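Local atomic coordinates of lombricine kinase (Urechis caupo, PDB entry 3JPZ), a protein that catalyses the reversible transfer of a phosphoryl group between ATP and the guanidino compound lombricine, as a member of the phosphagen kinase family. Residues Cys116-Gly121 against Leu278-His283. Sequence-based numbering, arbitrary orientation. Where two conformers were deposited one is given.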
loop_
_atom_site.group_PDB
_atom_site.type_symbol
_atom_site.label_atom_id
_atom_site.label_comp_id
_atom_site.label_asym_id
_atom_site.label_seq_id
_atom_site.Cartn_x
_atom_site.Cartn_y
_atom_site.Cartn_z
ATOM N N CYS A 116 30.965 -10.743 10.478
ATOM C CA CYS A 116 30.096 -10.437 11.592
ATOM C C CYS A 116 29.474 -9.080 11.340
ATOM O O CYS A 116 30.126 -8.174 10.813
ATOM C CB CYS A 116 30.885 -10.368 12.904
ATOM S SG CYS A 116 32.178 -11.603 13.101
ATOM N N ARG A 117 28.206 -8.943 11.701
ATOM C CA ARG A 117 27.602 -7.631 11.830
ATOM C C ARG A 117 26.706 -7.639 13.051
ATOM O O ARG A 117 26.297 -8.694 13.533
ATOM C CB ARG A 117 26.829 -7.206 10.572
ATOM C CG ARG A 117 26.079 -8.307 9.858
ATOM C CD ARG A 117 25.038 -7.724 8.899
ATOM N NE ARG A 117 23.745 -7.583 9.561
ATOM C CZ ARG A 117 22.719 -6.886 9.089
ATOM N NH1 ARG A 117 22.818 -6.239 7.939
ATOM N NH2 ARG A 117 21.592 -6.834 9.781
ATOM N N ILE A 118 26.454 -6.449 13.574
ATOM C CA ILE A 118 25.503 -6.254 14.648
ATOM C C ILE A 118 24.656 -5.067 14.241
ATOM O O ILE A 118 25.189 -4.022 13.884
ATOM C CB ILE A 118 26.208 -5.932 15.971
ATOM C CG1 ILE A 118 27.193 -7.037 16.333
ATOM C CG2 ILE A 118 25.181 -5.737 17.081
ATOM C CD1 ILE A 118 28.054 -6.695 17.530
ATOM N N ARG A 119 23.340 -5.218 14.297
ATOM C CA ARG A 119 22.454 -4.167 13.832
ATOM C C ARG A 119 21.439 -3.819 14.906
ATOM O O ARG A 119 21.077 -4.643 15.741
ATOM C CB ARG A 119 21.754 -4.575 12.531
ATOM C CG ARG A 119 20.477 -5.382 12.703
ATOM C CD ARG A 119 19.244 -4.599 12.267
ATOM N NE ARG A 119 18.008 -5.321 12.563
ATOM C CZ ARG A 119 17.385 -6.141 11.719
ATOM N NH1 ARG A 119 16.268 -6.752 12.095
ATOM N NH2 ARG A 119 17.867 -6.353 10.502
ATOM N N THR A 120 21.013 -2.571 14.905
ATOM C CA THR A 120 19.895 -2.182 15.729
ATOM C C THR A 120 19.166 -1.084 14.996
ATOM O O THR A 120 19.548 -0.709 13.892
ATOM C CB THR A 120 20.338 -1.687 17.116
ATOM O OG1 THR A 120 19.191 -1.598 17.974
ATOM C CG2 THR A 120 21.015 -0.323 17.010
ATOM N N GLY A 121 18.105 -0.584 15.604
ATOM C CA GLY A 121 17.386 0.534 15.047
ATOM C C GLY A 121 17.219 1.572 16.131
ATOM O O GLY A 121 17.246 1.263 17.317
ATOM N N LEU A 278 18.366 -5.689 18.728
ATOM C CA LEU A 278 19.722 -6.041 18.328
ATOM C C LEU A 278 19.785 -7.336 17.534
ATOM O O LEU A 278 19.347 -8.388 17.999
ATOM C CB LEU A 278 20.633 -6.196 19.537
ATOM C CG LEU A 278 22.090 -6.400 19.105
ATOM C CD1 LEU A 278 22.934 -5.210 19.519
ATOM C CD2 LEU A 278 22.665 -7.673 19.667
ATOM N N ARG A 279 20.376 -7.255 16.348
ATOM C CA ARG A 279 20.634 -8.435 15.545
ATOM C C ARG A 279 22.132 -8.572 15.370
ATOM O O ARG A 279 22.733 -7.902 14.534
ATOM C CB ARG A 279 19.964 -8.337 14.180
ATOM C CG ARG A 279 19.951 -9.656 13.444
ATOM C CD ARG A 279 19.495 -9.523 12.003
ATOM N NE ARG A 279 19.280 -10.837 11.401
ATOM C CZ ARG A 279 20.213 -11.541 10.766
ATOM N NH1 ARG A 279 21.439 -11.063 10.630
ATOM N NH2 ARG A 279 19.916 -12.728 10.254
ATOM N N ALA A 280 22.719 -9.419 16.205
ATOM C CA ALA A 280 24.122 -9.780 16.116
ATOM C C ALA A 280 24.202 -11.077 15.333
ATOM O O ALA A 280 23.525 -12.062 15.653
ATOM C CB ALA A 280 24.712 -9.954 17.511
ATOM N N SER A 281 25.027 -11.075 14.298
ATOM C CA SER A 281 25.125 -12.223 13.414
ATOM C C SER A 281 26.567 -12.476 13.025
ATOM O O SER A 281 27.413 -11.581 13.101
ATOM C CB SER A 281 24.289 -11.988 12.155
ATOM O OG SER A 281 24.720 -10.821 11.480
ATOM N N VAL A 282 26.844 -13.712 12.630
ATOM C CA VAL A 282 28.068 -14.038 11.936
ATOM C C VAL A 282 27.660 -14.826 10.710
ATOM O O VAL A 282 26.566 -15.391 10.655
ATOM C CB VAL A 282 29.010 -14.950 12.737
ATOM C CG1 VAL A 282 29.339 -14.365 14.078
ATOM C CG2 VAL A 282 28.402 -16.353 12.862
ATOM N N HIS A 283 28.536 -14.869 9.723
ATOM C CA HIS A 283 28.442 -15.886 8.698
ATOM C C HIS A 283 29.422 -16.947 9.124
ATOM O O HIS A 283 30.585 -16.648 9.337
ATOM C CB HIS A 283 28.821 -15.309 7.340
ATOM C CG HIS A 283 27.709 -14.560 6.683
ATOM N ND1 HIS A 283 27.743 -14.193 5.357
ATOM C CD2 HIS A 283 26.519 -14.136 7.163
ATOM C CE1 HIS A 283 26.625 -13.562 5.050
ATOM N NE2 HIS A 283 25.863 -13.517 6.127
HETATM O O HOH W 1 22.880 -8.879 12.129
#
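Arg279 and Arg119 form a hydrogen-bonded pair across two antiparallel strands, Arg279 N giving a nearly straight bond to Arg119 O. Followed outward, the Arg279 side chain shows how a sheet can array several arginines on one face. Its CB packs 3.3 Å from Arg119 CG. With CG anti to the backbone N (chi1 -167°) and the chain extended to NE, Arg279 CD lies over one face of the Arg119 guanidinium, offset toward its rim, 3.9 Å from Arg119 NH2, and also lies near Arg117 NH2. At the tip, Arg279 NH1 gives a hydrogen bond to a water, 3.0 Å away, which also accepts from Arg117 NE, donates to Arg279 O and bonds Ser281 OG; Arg279 NH2 forms a salt bridge with Asp322. Water and carboxylate probably ease the repulsion between like charges, Arg117 NE being 4.3 Å from Arg279 NH1. Arg117, Arg119, Arg279 and Ser281 all contact ADP in a nucleotide complex of this enzyme, though no nucleotide is bound to this chain, so this face lines the nucleotide site. On the other face Ile118 CG2 presses tightly on Leu278 CD1 (3.4 Å), and Ile118 CG1 meets Ala280 CB. There helices 233-252 and 333-355 cover the sheet, while strands 222-229 and 320-325 flank the pair.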